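Local coordinates for protein AFP (Microbacterium arborescens, PDB 2YJK) that takes up and stores iron as a Dps-family ferritin-like protein, translocating it through a twelve-subunit shell, at the interface of chains A and B. Residues are numbered along the deposited sequence; one frame, centred on the assembly and turned at random. Chains: chain A/B, AFP.

Contacts 1 and 2 sit at opposite ends of one two-fold symmetric interface, their C-alpha centres about 33 Å apart. The two ends use much the same stretches with the chains exchanged: A:Gly101 meets B:Pro82 in contact 1, and A:Pro82 meets B:Gly101 in contact 2, the turn after helix 51-78 facing the loop before strand 103-104. Contact 1 is an aromatic plug by A:Phe102; contact 2 is a polar clasp made by B:Gln41 and B:Asn45, at the end of helix 15-45. Symmetry repeats each at the other end, so plug and clasp together probably help hold the pair of subunits, a likely building unit of the twelve-subunit Dps shell.

Contact 1: the interface of chains A and B. Residues chain A 47, 101-102; chain B 10, 77, 80-82.
The ring of A:Phe102 is the apolar centre of this patch of the subunit interface, pushed into the turn that follows helix 51-78 of chain B. Its CG lies anti to the carbonyl carbon (chi1 -74°), and the far end of the ring does most of the touching. A:Phe102 CZ comes to 3.4 Å from the backbone C of B:Leu81, whose side chain takes little part. One face is covered by B:Pro82, whose CA stands 3.7 Å from CE1 of A:Phe102, toward the rim of the ring; the two side chains cross at about a right angle. B:Val77 slides past in the opposite direction and sets its CG1 methyl 3.8 Å from A:Phe102 CE1. At the edge, in the ring plane, lies the carbonyl carbon of B:Gly80. The guanidinium of A:Arg47 covers the other face of the A:Phe102 ring, with its CZ 3.9 Å above the ring plane and over the centre, a placement that suits a cation–pi attraction. An alanine in place of A:Phe102 would remove the whole ring and would probably loosen the packing against B:Pro82 and B:Val77 and leave the guanidinium of A:Arg47 less well supported. A:Arg47 gets there by bending at chi2 and chi3 (-72° and -94°). Outward, its tip approaches the poorly ordered B:Ala10, so little weight rests there. Toward helix 51-78, A:Arg47 NH1 meets B:Val77 CG1 tip to tip at 3.9 Å.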
# COMPACT_ATOMS: atom_id res chain seq x y z
N ARG A 47 -6.81 -31.19 -13.12
CA ARG A 47 -5.64 -32.01 -12.72
C ARG A 47 -4.58 -32.01 -13.81
O ARG A 47 -4.82 -31.61 -14.95
CB ARG A 47 -6.01 -33.50 -12.58
CG ARG A 47 -7.36 -33.75 -11.97
CD ARG A 47 -7.33 -33.43 -10.60
NE ARG A 47 -7.04 -34.58 -9.75
CZ ARG A 47 -6.95 -34.45 -8.42
NH1 ARG A 47 -7.10 -33.24 -7.83
NH2 ARG A 47 -6.71 -35.52 -7.69
N GLY A 101 -16.73 -33.97 -12.98
CA GLY A 101 -15.74 -34.32 -11.94
C GLY A 101 -14.30 -33.95 -12.33
O GLY A 101 -14.06 -32.94 -13.00
N PHE A 102 -13.33 -34.79 -11.97
CA PHE A 102 -11.92 -34.42 -12.20
C PHE A 102 -11.66 -34.48 -13.71
O PHE A 102 -12.19 -35.37 -14.38
CB PHE A 102 -10.96 -35.37 -11.47
CG PHE A 102 -10.89 -35.14 -9.98
CD1 PHE A 102 -11.02 -33.86 -9.42
CD2 PHE A 102 -10.67 -36.21 -9.13
CE1 PHE A 102 -10.95 -33.64 -8.04
CE2 PHE A 102 -10.58 -36.03 -7.77
CZ PHE A 102 -10.70 -34.75 -7.21
N ALA B 10 -5.55 -38.17 -5.23
CA ALA B 10 -4.84 -37.05 -4.53
C ALA B 10 -5.44 -36.62 -3.16
O ALA B 10 -5.59 -35.40 -2.91
CB ALA B 10 -4.66 -35.84 -5.49
N VAL B 77 -11.73 -31.46 -2.44
CA VAL B 77 -10.78 -31.86 -3.48
C VAL B 77 -9.42 -32.26 -2.88
O VAL B 77 -8.80 -33.23 -3.34
CB VAL B 77 -10.62 -30.75 -4.60
CG1 VAL B 77 -9.52 -31.19 -5.58
CG2 VAL B 77 -11.93 -30.66 -5.39
N GLY B 80 -9.13 -35.64 -2.08
CA GLY B 80 -9.19 -36.62 -3.16
C GLY B 80 -10.52 -36.90 -3.89
O GLY B 80 -10.54 -37.78 -4.73
N LEU B 81 -11.58 -36.14 -3.62
CA LEU B 81 -12.85 -36.37 -4.29
C LEU B 81 -13.29 -35.16 -5.10
O LEU B 81 -12.97 -34.05 -4.72
CB LEU B 81 -13.94 -36.74 -3.26
CG LEU B 81 -13.76 -38.10 -2.58
CD1 LEU B 81 -14.82 -38.33 -1.50
CD2 LEU B 81 -13.69 -39.32 -3.60
N PRO B 82 -14.02 -35.38 -6.23
CA PRO B 82 -14.50 -34.28 -7.05
C PRO B 82 -15.71 -33.58 -6.39
O PRO B 82 -16.32 -34.10 -5.43
CB PRO B 82 -14.91 -34.95 -8.41
CG PRO B 82 -15.03 -36.45 -8.10
CD PRO B 82 -14.32 -36.73 -6.79

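Contact 2: the interface of chains A and B. Residues chain A 82-86; chain B 41, 45, 98-101.
Two side-chain amides of chain B, those of B:Gln41 and B:Asn45, read the backbone of the extended chain A segment after A:Pro82, forming a polar clasp at the subunit interface. The backbone N of A:Ser85 donates to B:Gln41 OE1 at 2.8 Å, arriving from above the carbonyl plane, 48° out of it. A:Ile83 N gives a longer bond of 3.3 Å to B:Asn45 OD1, but here the donor lies in the carbonyl plane, on a lone pair. The carbonyl O of A:Ile83 accepts weak, bent bonds from B:Asn45 ND2 and B:Gln41 NE2, but it also lies 3.0 Å from B:Gln41 OE1, a close approach of two acceptors that probably repel. Alongside, the A:Arg86 chain runs parallel to B:Gln41, and its guanidinium lays one face over the CB methyl of B:Ala100, offset toward the rim, 3.7 Å from A:Arg86 CZ.

Behind this shell, both amides are fixed in rotation from within chain B. B:Gln41, with CG anti to the backbone N (chi1 166°) and a bend at chi2, sends NE2 to the carbonyl O of B:Pro99 at 3.0 Å, nearly straight and on a lone pair. B:Asn45 ND2 donates to the backbone O of B:Gln41 at 2.8 Å, also on a lone pair, which settles which end of the amide faces A:Ile83 N.

On the chain A side, A:Asp84 holds the arginine: NE and NH2 grip its carboxylate side-on, one nitrogen to each oxygen. This salt bridge probably stabilises both charges. Both oxygens are met from above the carboxylate plane, and OD1 of A:Asp84 also accepts from the backbone N of A:Arg86 at 3.2 Å, nearly along its C–O axis.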
# COMPACT_ATOMS: atom_id res chain seq x y z
N PRO A 82 -35.30 -4.16 -14.58
CA PRO A 82 -34.80 -5.20 -13.68
C PRO A 82 -34.04 -6.23 -14.51
O PRO A 82 -34.08 -6.18 -15.73
CB PRO A 82 -36.07 -5.80 -13.07
CG PRO A 82 -37.18 -5.53 -14.12
CD PRO A 82 -36.78 -4.15 -14.70
N ILE A 83 -33.29 -7.09 -13.85
CA ILE A 83 -32.64 -8.18 -14.54
C ILE A 83 -33.01 -9.39 -13.69
O ILE A 83 -32.95 -9.32 -12.44
CB ILE A 83 -31.12 -7.88 -14.70
CG1 ILE A 83 -30.25 -9.14 -14.95
CG2 ILE A 83 -30.52 -7.18 -13.48
CD1 ILE A 83 -30.15 -9.49 -16.46
N ASP A 84 -33.41 -10.48 -14.35
CA ASP A 84 -33.64 -11.76 -13.69
C ASP A 84 -32.46 -12.70 -13.85
O ASP A 84 -32.35 -13.45 -14.82
CB ASP A 84 -34.99 -12.43 -14.06
CG ASP A 84 -35.20 -13.79 -13.35
OD1 ASP A 84 -34.39 -14.16 -12.44
OD2 ASP A 84 -36.15 -14.52 -13.72
N SER A 85 -31.56 -12.63 -12.87
CA SER A 85 -30.41 -13.49 -12.88
C SER A 85 -30.37 -14.46 -11.68
O SER A 85 -29.28 -14.85 -11.29
CB SER A 85 -29.14 -12.62 -12.96
OG SER A 85 -27.94 -13.39 -12.86
N ARG A 86 -31.54 -14.82 -11.10
CA ARG A 86 -31.63 -15.93 -10.10
C ARG A 86 -30.96 -17.21 -10.67
O ARG A 86 -30.81 -17.38 -11.89
CB ARG A 86 -33.08 -16.22 -9.69
CG ARG A 86 -33.83 -15.06 -9.00
CD ARG A 86 -35.37 -15.26 -8.92
NE ARG A 86 -35.97 -15.34 -10.24
CZ ARG A 86 -37.14 -15.92 -10.50
NH1 ARG A 86 -37.85 -16.50 -9.53
NH2 ARG A 86 -37.60 -15.93 -11.75
N GLN B 41 -28.13 -10.87 -7.66
CA GLN B 41 -29.46 -10.52 -8.11
C GLN B 41 -30.08 -9.51 -7.17
O GLN B 41 -30.62 -8.50 -7.59
CB GLN B 41 -30.32 -11.81 -8.16
CG GLN B 41 -31.82 -11.63 -8.31
CD GLN B 41 -32.22 -11.20 -9.68
OE1 GLN B 41 -31.36 -11.13 -10.57
NE2 GLN B 41 -33.54 -10.95 -9.89
N ASN B 45 -30.95 -5.51 -7.99
CA ASN B 45 -32.37 -5.14 -8.04
C ASN B 45 -32.98 -4.42 -6.81
O ASN B 45 -34.17 -4.07 -6.83
CB ASN B 45 -33.20 -6.39 -8.36
CG ASN B 45 -32.94 -6.89 -9.76
OD1 ASN B 45 -33.41 -6.29 -10.68
ND2 ASN B 45 -32.09 -7.93 -9.91
N VAL B 98 -35.30 -15.02 -3.46
CA VAL B 98 -34.96 -13.71 -3.97
C VAL B 98 -35.94 -13.37 -5.13
O VAL B 98 -36.19 -14.21 -5.98
CB VAL B 98 -33.42 -13.63 -4.36
CG1 VAL B 98 -33.09 -12.30 -4.96
CG2 VAL B 98 -32.62 -13.71 -3.13
N PRO B 99 -36.50 -12.16 -5.16
CA PRO B 99 -37.47 -11.94 -6.26
C PRO B 99 -36.80 -11.85 -7.63
O PRO B 99 -35.59 -11.50 -7.71
CB PRO B 99 -38.14 -10.60 -5.89
CG PRO B 99 -37.82 -10.33 -4.47
CD PRO B 99 -36.55 -11.10 -4.14
N ALA B 100 -37.61 -12.02 -8.69
CA ALA B 100 -37.17 -11.94 -10.11
C ALA B 100 -36.78 -10.55 -10.60
O ALA B 100 -35.97 -10.43 -11.54
CB ALA B 100 -38.26 -12.48 -11.02
N GLY B 101 -37.26 -9.53 -9.91
CA GLY B 101 -37.25 -8.12 -10.42
C GLY B 101 -36.90 -7.12 -9.32
O GLY B 101 -36.39 -7.51 -8.26
O HOH W 1 -37.55 -16.12 -6.52